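PDB 2XTS: sulfite dehydrogenase from Paracoccus pantotrophus, which probably oxidises protein-bound sulfane sulfur at a molybdenum cofactor and hands the electrons on to heme c, as part of the Sox sulfur-oxidising system. Local coordinates for residues Cys120-Met126 against Tyr138-Ile143; Asp191-Phe196 against Pro210-Pro216; Leu304-Trp310 against Met338-Arg343. All coordinates share one frame; numbering follows the deposited sequence.

Contact 1. Residues Cys120-Met126 against Tyr138-Ile143. With 2MO (molybdenum (IV)oxide), chain F; MTE (phosphonic acidmono-(2-amino-5,6-dimercapto-4-oxo-3,7,8a,9,10,10a-hexahydro-4H-8-oxa-1,3,9,10-tetraaza-anthracen-7-ylmethyl)ester), chain E.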
loop_
_atom_site.group_PDB
_atom_site.type_symbol
_atom_site.label_atom_id
_atom_site.label_comp_id
_atom_site.label_asym_id
_atom_site.label_seq_id
_atom_site.Cartn_x
_atom_site.Cartn_y
_atom_site.Cartn_z
ATOM N N CYS A 120 8.207 15.922 5.334
ATOM C CA CYS A 120 8.292 17.374 5.171
ATOM C C CYS A 120 9.364 17.935 6.118
ATOM O O CYS A 120 9.473 17.531 7.255
ATOM C CB CYS A 120 6.951 17.996 5.499
ATOM S SG CYS A 120 6.889 19.788 5.192
ATOM N N ALA A 121 10.147 18.876 5.607
ATOM C CA ALA A 121 11.161 19.546 6.388
ATOM C C ALA A 121 10.581 20.118 7.671
ATOM O O ALA A 121 11.285 20.200 8.697
ATOM C CB ALA A 121 11.773 20.676 5.575
ATOM N N ALA A 122 9.320 20.549 7.587
ATOM C CA ALA A 122 8.606 21.197 8.685
ATOM C C ALA A 122 7.963 20.235 9.684
ATOM O O ALA A 122 7.292 20.686 10.599
ATOM C CB ALA A 122 7.570 22.186 8.127
ATOM N N ASN A 123 8.150 18.923 9.517
ATOM C CA ASN A 123 7.510 17.963 10.414
ATOM C C ASN A 123 7.995 18.211 11.850
ATOM O O ASN A 123 9.194 18.274 12.112
ATOM C CB ASN A 123 7.814 16.541 9.958
ATOM C CG ASN A 123 6.881 15.512 10.549
ATOM O OD1 ASN A 123 5.720 15.800 10.863
ATOM N ND2 ASN A 123 7.370 14.283 10.653
ATOM N N GLY A 124 7.059 18.427 12.767
ATOM C CA GLY A 124 7.436 18.779 14.122
ATOM C C GLY A 124 7.920 20.203 14.348
ATOM O O GLY A 124 8.325 20.583 15.450
ATOM N N GLY A 125 7.871 21.034 13.323
ATOM C CA GLY A 125 8.438 22.375 13.429
ATOM C C GLY A 125 7.684 23.249 14.414
ATOM O O GLY A 125 8.274 24.102 15.089
ATOM N N MET A 126 6.384 23.021 14.538
ATOM C CA MET A 126 5.559 23.748 15.515
ATOM C C MET A 126 5.947 23.413 16.950
ATOM O O MET A 126 5.498 24.080 17.880
ATOM C CB MET A 126 4.047 23.500 15.298
ATOM C CG MET A 126 3.517 22.147 15.750
ATOM S SD MET A 126 4.036 20.729 14.773
ATOM C CE MET A 126 3.150 21.014 13.214
ATOM N N TYR A 138 -0.313 14.909 14.438
ATOM C CA TYR A 138 -0.044 16.343 14.259
ATOM C C TYR A 138 1.432 16.687 14.407
ATOM O O TYR A 138 1.962 17.508 13.674
ATOM C CB TYR A 138 -0.901 17.170 15.245
ATOM C CG TYR A 138 -2.350 16.816 15.119
ATOM C CD1 TYR A 138 -3.082 17.221 14.019
ATOM C CD2 TYR A 138 -2.968 16.026 16.058
ATOM C CE1 TYR A 138 -4.394 16.857 13.870
ATOM C CE2 TYR A 138 -4.279 15.628 15.899
ATOM C CZ TYR A 138 -4.990 16.067 14.812
ATOM O OH TYR A 138 -6.289 15.683 14.614
ATOM N N THR A 139 2.090 16.099 15.398
ATOM C CA THR A 139 3.461 16.479 15.686
ATOM C C THR A 139 4.513 15.701 14.884
ATOM O O THR A 139 5.658 16.147 14.793
ATOM C CB THR A 139 3.736 16.423 17.218
ATOM O OG1 THR A 139 3.361 15.160 17.769
ATOM C CG2 THR A 139 2.958 17.490 17.939
ATOM N N GLN A 140 4.123 14.581 14.242
ATOM C CA GLN A 140 5.029 13.783 13.431
ATOM C C GLN A 140 4.433 13.309 12.102
ATOM O O GLN A 140 5.105 12.595 11.375
ATOM C CB GLN A 140 5.567 12.586 14.238
ATOM C CG GLN A 140 6.660 12.889 15.283
ATOM C CD GLN A 140 6.099 13.373 16.622
ATOM O OE1 GLN A 140 4.928 13.188 16.930
ATOM N NE2 GLN A 140 6.960 13.939 17.445
ATOM N N GLY A 141 3.189 13.672 11.802
ATOM C CA GLY A 141 2.492 13.076 10.676
ATOM C C GLY A 141 2.664 13.715 9.308
ATOM O O GLY A 141 1.991 13.321 8.376
ATOM N N MET A 142 3.586 14.658 9.146
ATOM C CA MET A 142 3.948 15.140 7.816
ATOM C C MET A 142 4.984 14.170 7.220
ATOM O O MET A 142 6.134 14.533 6.955
ATOM C CB MET A 142 4.514 16.570 7.824
ATOM C CG MET A 142 3.745 17.593 8.564
ATOM S SD MET A 142 4.616 19.186 8.347
ATOM C CE MET A 142 3.860 20.181 9.628
ATOM N N ILE A 143 4.565 12.921 7.005
ATOM C CA ILE A 143 5.429 11.898 6.506
ATOM C C ILE A 143 4.571 10.820 5.853
ATOM O O ILE A 143 3.456 10.535 6.291
ATOM C CB ILE A 143 6.275 11.294 7.676
ATOM C CG1 ILE A 143 7.418 10.436 7.159
ATOM C CG2 ILE A 143 5.421 10.514 8.689
ATOM C CD1 ILE A 143 8.517 10.265 8.197
HETATM MO MO 2MO F . 7.556 20.277 2.953
HETATM O OT1 2MO F . 9.341 20.110 3.017
HETATM O OT2 2MO F . 6.934 22.053 3.496
HETATM N N1 MTE E . 5.956 19.840 -5.709
HETATM C C2 MTE E . 5.283 20.821 -6.302
HETATM N N2 MTE E . 5.289 20.889 -7.651
HETATM N N3 MTE E . 4.577 21.730 -5.602
HETATM C C4 MTE E . 4.518 21.721 -4.239
HETATM O O4 MTE E . 3.831 22.592 -3.666
HETATM N N5 MTE E . 5.352 20.617 -2.146
HETATM C C6 MTE E . 6.550 19.944 -1.699
HETATM C C7 MTE E . 6.822 18.610 -2.377
HETATM N N8 MTE E . 6.733 18.754 -3.807
HETATM C C9 MTE E . 5.253 20.699 -3.523
HETATM C C10 MTE E . 6.003 19.743 -4.346
HETATM C "C1'" MTE E . 6.595 19.744 -0.195
HETATM S "S1'" MTE E . 6.935 21.123 0.828
HETATM C "C2'" MTE E . 6.460 18.520 0.367
HETATM S "S2'" MTE E . 6.692 18.254 2.050
HETATM C "C3'" MTE E . 6.136 17.334 -0.516
HETATM O "O3'" MTE E . 5.883 17.666 -1.891
HETATM C "C4'" MTE E . 4.880 16.644 -0.017
HETATM O "O4'" MTE E . 4.628 15.474 -0.807
HETATM P P MTE E . 3.144 14.871 -0.710
HETATM O O1P MTE E . 3.071 14.524 0.807
HETATM O O2P MTE E . 2.131 15.916 -1.045
HETATM O O3P MTE E . 3.167 13.647 -1.559
HETATM O O HOH W 1 4.322 17.860 12.176
#

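Contact 2. Residues Asp191-Phe196 against Pro210-Pro216. With MTE (phosphonic acidmono-(2-amino-5,6-dimercapto-4-oxo-3,7,8a,9,10,10a-hexahydro-4H-8-oxa-1,3,9,10-tetraaza-anthracen-7-ylmethyl)ester), chain E.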
loop_
_atom_site.group_PDB
_atom_site.type_symbol
_atom_site.label_atom_id
_atom_site.label_comp_id
_atom_site.label_asym_id
_atom_site.label_seq_id
_atom_site.Cartn_x
_atom_site.Cartn_y
_atom_site.Cartn_z
ATOM N N ASP A 191 20.629 8.293 -6.556
ATOM C CA ASP A 191 19.381 7.571 -6.350
ATOM C C ASP A 191 18.115 8.405 -6.531
ATOM O O ASP A 191 17.046 8.003 -6.094
ATOM C CB ASP A 191 19.381 6.899 -4.974
ATOM C CG ASP A 191 19.487 7.877 -3.823
ATOM O OD1 ASP A 191 19.677 9.095 -4.060
ATOM O OD2 ASP A 191 19.401 7.410 -2.664
ATOM N N VAL A 192 18.209 9.552 -7.185
ATOM C CA VAL A 192 16.989 10.325 -7.479
ATOM C C VAL A 192 16.247 9.648 -8.631
ATOM O O VAL A 192 16.838 9.317 -9.651
ATOM C CB VAL A 192 17.237 11.824 -7.795
ATOM C CG1 VAL A 192 15.923 12.577 -8.042
ATOM C CG2 VAL A 192 18.000 12.482 -6.653
ATOM N N MET A 193 14.950 9.470 -8.448
ATOM C CA MET A 193 14.081 8.798 -9.402
ATOM C C MET A 193 12.959 9.732 -9.836
ATOM O O MET A 193 12.461 10.535 -9.039
ATOM C CB MET A 193 13.487 7.543 -8.723
ATOM C CG MET A 193 12.377 6.814 -9.472
ATOM S SD MET A 193 11.408 5.713 -8.446
ATOM C CE MET A 193 12.715 4.629 -7.894
ATOM N N LEU A 194 12.554 9.620 -11.097
ATOM C CA LEU A 194 11.264 10.102 -11.558
ATOM C C LEU A 194 10.282 8.950 -11.408
ATOM O O LEU A 194 10.323 7.977 -12.171
ATOM C CB LEU A 194 11.351 10.596 -13.013
ATOM C CG LEU A 194 10.089 11.229 -13.583
ATOM C CD1 LEU A 194 9.812 12.577 -12.913
ATOM C CD2 LEU A 194 10.181 11.338 -15.103
ATOM N N ALA A 195 9.408 9.071 -10.416
ATOM C CA ALA A 195 8.487 7.997 -10.047
ATOM C C ALA A 195 7.144 8.195 -10.695
ATOM O O ALA A 195 6.628 9.297 -10.746
ATOM C CB ALA A 195 8.318 7.957 -8.548
ATOM N N PHE A 196 6.574 7.100 -11.189
ATOM C CA PHE A 196 5.208 7.093 -11.731
ATOM C C PHE A 196 4.264 6.236 -10.933
ATOM O O PHE A 196 3.041 6.461 -10.982
ATOM C CB PHE A 196 5.127 6.546 -13.161
ATOM C CG PHE A 196 6.296 6.855 -14.011
ATOM C CD1 PHE A 196 6.668 8.187 -14.232
ATOM C CD2 PHE A 196 7.028 5.844 -14.617
ATOM C CE1 PHE A 196 7.768 8.488 -15.017
ATOM C CE2 PHE A 196 8.125 6.144 -15.411
ATOM C CZ PHE A 196 8.492 7.468 -15.609
ATOM N N PRO A 210 1.101 12.732 -13.071
ATOM C CA PRO A 210 1.557 11.366 -13.268
ATOM C C PRO A 210 3.036 11.096 -12.965
ATOM O O PRO A 210 3.487 9.982 -13.167
ATOM C CB PRO A 210 1.257 11.128 -14.750
ATOM C CG PRO A 210 1.572 12.460 -15.346
ATOM C CD PRO A 210 1.120 13.489 -14.338
ATOM N N ALA A 211 3.786 12.083 -12.480
ATOM C CA ALA A 211 5.196 11.898 -12.232
ATOM C C ALA A 211 5.717 12.866 -11.180
ATOM O O ALA A 211 5.439 14.068 -11.232
ATOM C CB ALA A 211 5.990 12.069 -13.561
ATOM N N ARG A 212 6.505 12.348 -10.238
ATOM C CA ARG A 212 7.157 13.151 -9.204
ATOM C C ARG A 212 8.608 12.731 -9.054
ATOM O O ARG A 212 8.968 11.612 -9.414
ATOM C CB ARG A 212 6.457 13.028 -7.842
ATOM C CG ARG A 212 6.793 11.738 -7.084
ATOM C CD ARG A 212 6.147 11.683 -5.720
ATOM N NE ARG A 212 6.543 12.829 -4.902
ATOM C CZ ARG A 212 5.872 13.240 -3.833
ATOM N NH1 ARG A 212 4.898 12.503 -3.318
ATOM N NH2 ARG A 212 6.232 14.363 -3.221
ATOM N N LEU A 213 9.418 13.594 -8.448
ATOM C CA LEU A 213 10.702 13.155 -7.955
ATOM C C LEU A 213 10.600 12.468 -6.609
ATOM O O LEU A 213 9.849 12.898 -5.741
ATOM C CB LEU A 213 11.670 14.333 -7.829
ATOM C CG LEU A 213 11.983 15.084 -9.123
ATOM C CD1 LEU A 213 13.055 16.156 -8.899
ATOM C CD2 LEU A 213 12.400 14.127 -10.239
ATOM N N VAL A 214 11.406 11.425 -6.471
ATOM C CA VAL A 214 11.639 10.694 -5.230
ATOM C C VAL A 214 13.118 10.896 -4.921
ATOM O O VAL A 214 13.985 10.600 -5.768
ATOM C CB VAL A 214 11.247 9.200 -5.355
ATOM C CG1 VAL A 214 11.765 8.402 -4.177
ATOM C CG2 VAL A 214 9.749 9.110 -5.455
ATOM N N VAL A 215 13.408 11.477 -3.743
ATOM C CA VAL A 215 14.768 11.933 -3.373
ATOM C C VAL A 215 15.141 11.297 -2.031
ATOM O O VAL A 215 14.934 11.888 -0.966
ATOM C CB VAL A 215 14.810 13.480 -3.285
ATOM C CG1 VAL A 215 16.258 13.955 -3.167
ATOM C CG2 VAL A 215 14.061 14.128 -4.486
ATOM N N PRO A 216 15.618 10.050 -2.060
ATOM C CA PRO A 216 15.712 9.290 -0.824
ATOM C C PRO A 216 16.524 9.983 0.274
ATOM O O PRO A 216 17.647 10.440 0.065
ATOM C CB PRO A 216 16.341 7.991 -1.266
ATOM C CG PRO A 216 15.819 7.827 -2.646
ATOM C CD PRO A 216 15.897 9.190 -3.220
HETATM N N1 MTE E . 5.956 19.840 -5.709
HETATM C C2 MTE E . 5.283 20.821 -6.302
HETATM N N2 MTE E . 5.289 20.889 -7.651
HETATM N N3 MTE E . 4.577 21.730 -5.602
HETATM C C4 MTE E . 4.518 21.721 -4.239
HETATM O O4 MTE E . 3.831 22.592 -3.666
HETATM N N5 MTE E . 5.352 20.617 -2.146
HETATM C C6 MTE E . 6.550 19.944 -1.699
HETATM C C7 MTE E . 6.822 18.610 -2.377
HETATM N N8 MTE E . 6.733 18.754 -3.807
HETATM C C9 MTE E . 5.253 20.699 -3.523
HETATM C C10 MTE E . 6.003 19.743 -4.346
HETATM C "C1'" MTE E . 6.595 19.744 -0.195
HETATM S "S1'" MTE E . 6.935 21.123 0.828
HETATM C "C2'" MTE E . 6.460 18.520 0.367
HETATM S "S2'" MTE E . 6.692 18.254 2.050
HETATM C "C3'" MTE E . 6.136 17.334 -0.516
HETATM O "O3'" MTE E . 5.883 17.666 -1.891
HETATM C "C4'" MTE E . 4.880 16.644 -0.017
HETATM O "O4'" MTE E . 4.628 15.474 -0.807
HETATM P P MTE E . 3.144 14.871 -0.710
HETATM O O1P MTE E . 3.071 14.524 0.807
HETATM O O2P MTE E . 2.131 15.916 -1.045
HETATM O O3P MTE E . 3.167 13.647 -1.559
HETATM O O HOH W 2 1.759 7.863 -12.822
#

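Contact 3. Residues Leu304-Trp310 against Met338-Arg343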
loop_
_atom_site.group_PDB
_atom_site.type_symbol
_atom_site.label_atom_id
_atom_site.label_comp_id
_atom_site.label_asym_id
_atom_site.label_seq_id
_atom_site.Cartn_x
_atom_site.Cartn_y
_atom_site.Cartn_z
ATOM N N LEU A 304 10.711 4.286 29.589
ATOM C CA LEU A 304 9.445 4.504 30.261
ATOM C C LEU A 304 9.509 5.585 31.327
ATOM O O LEU A 304 8.481 5.877 31.944
ATOM C CB LEU A 304 8.964 3.200 30.925
ATOM C CG LEU A 304 9.056 1.911 30.091
ATOM C CD1 LEU A 304 8.502 0.766 30.914
ATOM C CD2 LEU A 304 8.331 2.056 28.742
ATOM N N ASP A 305 10.712 6.123 31.569
ATOM C CA ASP A 305 10.945 7.005 32.707
ATOM C C ASP A 305 11.647 8.288 32.307
ATOM O O ASP A 305 12.411 8.866 33.072
ATOM C CB ASP A 305 11.677 6.248 33.831
ATOM C CG ASP A 305 13.046 5.751 33.445
ATOM O OD1 ASP A 305 13.538 6.053 32.339
ATOM O OD2 ASP A 305 13.656 5.075 34.320
ATOM N N GLY A 306 11.361 8.771 31.101
ATOM C CA GLY A 306 11.843 10.085 30.655
ATOM C C GLY A 306 13.314 10.173 30.327
ATOM O O GLY A 306 13.887 11.259 30.346
ATOM N N GLY A 307 13.923 9.021 30.039
ATOM C CA GLY A 307 15.313 8.962 29.638
ATOM C C GLY A 307 16.307 8.620 30.729
ATOM O O GLY A 307 17.490 8.650 30.483
ATOM N N LYS A 308 15.822 8.246 31.901
ATOM C CA LYS A 308 16.719 7.778 32.959
ATOM C C LYS A 308 17.254 6.383 32.626
ATOM O O LYS A 308 18.392 6.055 32.957
ATOM C CB LYS A 308 15.996 7.761 34.305
ATOM C CG LYS A 308 15.705 9.123 34.865
ATOM C CD LYS A 308 15.023 9.010 36.215
ATOM C CE LYS A 308 14.865 10.357 36.876
ATOM N NZ LYS A 308 14.334 10.213 38.256
ATOM N N ASN A 309 16.405 5.564 32.008
ATOM C CA ASN A 309 16.772 4.202 31.650
ATOM C C ASN A 309 16.142 3.795 30.339
ATOM O O ASN A 309 14.995 4.158 30.044
ATOM C CB ASN A 309 16.354 3.210 32.717
ATOM C CG ASN A 309 17.002 3.492 34.064
ATOM O OD1 ASN A 309 16.402 4.146 34.927
ATOM N ND2 ASN A 309 18.224 3.046 34.221
ATOM N N TRP A 310 16.923 3.077 29.553
ATOM C CA TRP A 310 16.525 2.673 28.208
ATOM C C TRP A 310 16.568 1.176 28.033
ATOM O O TRP A 310 17.431 0.522 28.585
ATOM C CB TRP A 310 17.469 3.306 27.186
ATOM C CG TRP A 310 17.453 4.808 27.187
ATOM C CD1 TRP A 310 18.242 5.642 27.926
ATOM C CD2 TRP A 310 16.605 5.652 26.405
ATOM N NE1 TRP A 310 17.936 6.940 27.658
ATOM C CE2 TRP A 310 16.920 6.977 26.740
ATOM C CE3 TRP A 310 15.589 5.412 25.470
ATOM C CZ2 TRP A 310 16.287 8.062 26.156
ATOM C CZ3 TRP A 310 14.950 6.500 24.897
ATOM C CH2 TRP A 310 15.300 7.810 25.252
ATOM N N MET A 338 3.954 7.079 33.328
ATOM C CA MET A 338 5.177 6.852 32.583
ATOM C C MET A 338 5.510 8.085 31.768
ATOM O O MET A 338 4.621 8.889 31.460
ATOM C CB MET A 338 5.068 5.638 31.644
ATOM C CG MET A 338 4.742 4.328 32.342
ATOM S SD MET A 338 4.695 2.932 31.215
ATOM C CE MET A 338 3.176 3.249 30.307
ATOM N N LEU A 339 6.793 8.232 31.458
ATOM C CA LEU A 339 7.258 9.221 30.499
ATOM C C LEU A 339 7.925 8.453 29.374
ATOM O O LEU A 339 9.098 8.081 29.444
ATOM C CB LEU A 339 8.209 10.218 31.152
ATOM C CG LEU A 339 7.549 11.201 32.120
ATOM C CD1 LEU A 339 8.634 11.871 32.962
ATOM C CD2 LEU A 339 6.660 12.229 31.413
ATOM N N LEU A 340 7.157 8.216 28.318
ATOM C CA LEU A 340 7.634 7.374 27.224
ATOM C C LEU A 340 8.478 8.181 26.258
ATOM O O LEU A 340 8.092 9.284 25.869
ATOM C CB LEU A 340 6.467 6.776 26.429
ATOM C CG LEU A 340 5.444 5.923 27.160
ATOM C CD1 LEU A 340 4.369 5.491 26.200
ATOM C CD2 LEU A 340 6.117 4.727 27.819
ATOM N N GLN A 341 9.596 7.602 25.830
ATOM C CA GLN A 341 10.436 8.180 24.795
ATOM C C GLN A 341 11.002 7.077 23.918
ATOM O O GLN A 341 11.208 5.949 24.390
ATOM C CB GLN A 341 11.612 8.930 25.405
ATOM C CG GLN A 341 11.260 10.114 26.271
ATOM C CD GLN A 341 12.473 10.849 26.774
ATOM O OE1 GLN A 341 13.557 10.292 26.877
ATOM N NE2 GLN A 341 12.286 12.138 27.068
ATOM N N SER A 342 11.280 7.414 22.663
ATOM C CA SER A 342 12.014 6.546 21.787
ATOM C C SER A 342 13.208 7.303 21.212
ATOM O O SER A 342 13.145 8.524 20.980
ATOM C CB SER A 342 11.122 5.978 20.695
ATOM O OG SER A 342 10.534 6.980 19.885
ATOM N N ARG A 343 14.283 6.567 20.972
ATOM C CA ARG A 343 15.545 7.141 20.486
ATOM C C ARG A 343 16.122 6.242 19.397
ATOM O O ARG A 343 16.530 5.107 19.685
ATOM C CB ARG A 343 16.529 7.281 21.646
ATOM C CG ARG A 343 17.875 7.859 21.322
ATOM C CD ARG A 343 18.711 7.926 22.607
ATOM N NE ARG A 343 19.087 6.600 23.103
ATOM C CZ ARG A 343 19.694 6.364 24.265
ATOM N NH1 ARG A 343 19.954 7.360 25.104
ATOM N NH2 ARG A 343 20.009 5.120 24.612
HETATM O O HOH W 3 14.591 13.423 28.603
#

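Contact 1. Residues Cys120-Met126 against Tyr138-Ile143
N123 and M142 lock the molybdenum-ligand loop of the sulfite oxidase-type fold onto short helix 136-140 and the turn that follows it, with M142 at the centre of an inverse gamma turn. Residues 120-123 form a type I turn and residues 122-125 a type II turn, and C120, at the start of the first, binds the molybdenum through SG at 2.4 Å. The cofactor end is tied down by the backbone: C120 N donates to M142 O at 3.0 Å, while CB of C120 packs on CB of M142.

The amide of N123 does most of the polar work. Its CG lies anti to the backbone N (chi1 -163°), which carries the amide to the 140-142 backbone. There OD1 accepts from M142 N at 3.0 Å, the donor standing well above the carbonyl plane, and ND2 donates to Q140 O at 2.9 Å, that oxygen lying close to the amide plane. ND2 also hydrogen-bonds OE2 of E119, and OD1 takes a water that bridges to G124 N and Y138 O, so both ends of the buried amide are held and its rotation is fixed. A leucine here would probably leave M142 N, Q140 O and E119 without their mates and let the turn shift behind the molybdenum ligand.

M142 runs extended beyond CG, taking SD past the 122-123 peptide to A122 CB, 4.2 Å away. M126, bent at chi2 and chi3, comes to meet it, and the two methionines touch tip to tip, CE of M126 lying 3.7 Å from CE of M142.

Contact 2. Residues Asp191-Phe196 against Pro210-Pro216
M193 to F196 and R212 to V214 pair as antiparallel strands whose short axes approach to 4.6 Å with their directions 125° apart, well short of an exactly antiparallel course. M193 with V214 and A195 with R212 are hydrogen-bonded pairs, and L194 with L213 is the non-hydrogen-bonded pair between them. The four N-H...O bonds are all fairly straight; the one from A195 N to R212 O spans 2.8 Å. CA-H...O contacts add to them, among them A211 CA to A195 O.

Side chains alternate between two faces. On one, CD1 of L194 fits against CB of A211 at 3.9 Å and against CD2 of L213, while the F196 ring meets that same alanine methyl in plane, at its edge. V192 and V215 continue the apolar row side by side, and helix 153-160 covers V192, L194 and L213.

The pair belongs to the curled antiparallel sheet of the molybdopterin-binding domain, in which strand 143-152 lies along the other edge of strand 193-198. On the opposite face CG2 of V214 presses on CB of A195 at 3.6 Å, with Y148 packed against both. R212 leaves this face for the cofactor. Its CG sits between backbone N and carbonyl carbon (chi1 79°) and its chain bends at chi3, presenting the guanidinium edge to the pterin's phosphate group: NH1 donates to O3P of the cofactor at 2.7 Å, and NH2 to its ester oxygen O4' at 3.1 Å with an almost straight N-H...O angle of 175°. NH2 also serves W223 O.

At the far end D191 and P216 approach from opposite directions, OD2 of D191 lying 3.4 Å from CB of P216; OD1 of D191 forms a salt bridge with K187.

Contact 3. Residues Leu304-Trp310 against Met338-Arg343
The loop between strands 297-303 and 311-316 of the dimerisation domain's antiparallel sheet, an E-set (immunoglobulin-like) unit, folds back here onto the neighbouring strand 338-346. W310 buries more of its surface here than any other residue of the two segments. The R343 guanidinium lies flat over one face of its indole, with CZ 3.7 Å from the centroid of the five-membered ring and 7° off its normal, a cation-pi stack with the planes 22° apart. R343 gets there with CG anti to its backbone N (chi1 -180°) and a bend at chi3, which turns the guanidinium back over the ring. The six-membered ring of W310 meets Q341 obliquely, CH2 to OE1 at 3.4 Å.

At the other end the backbones join through a single bridge between D305 and L339: L339 N donates to L304 O, and G306 N to L339 O, each at 2.9 Å. Positive phi at G306 and G307 turns the loop, and G306 packs closely against L339. CD2 of L304 touches CD2 of L340 at 3.6 Å, while a water links G306 O to NE2 of Q341, which also hydrogen-bonds OG1 of T375.

R343 forms a salt bridge with D301 of strand 297-303 and donates to C164 O of the cytochrome chain, against which W310 also packs. Strand 338-346 runs between strands 297-303 and 375-378, and the side chains of L304 and M338 rest on I331 of strand 325-333.

How the contacts relate
From the N terminus the three contacts follow one another in series, none nesting in or crossing another. Contact 1 closes a short loop, 11 residues between its segments, joining the loop after strand 112-119 to helix 136-140 and the turn beyond it; contact 2 spans 13 residues and pairs strand 193-198 with strand 212-214. Both lie in the molybdopterin-binding domain and reach the same cofactor, one at the molybdenum and the other at the phosphate, though their centres lie 21 Å apart. Contact 3 closes a longer loop, 27 residues that include strands 311-316 and 325-333, with its centre 22 Å from that of contact 1 and 37 Å from that of contact 2, beside the cytochrome chain.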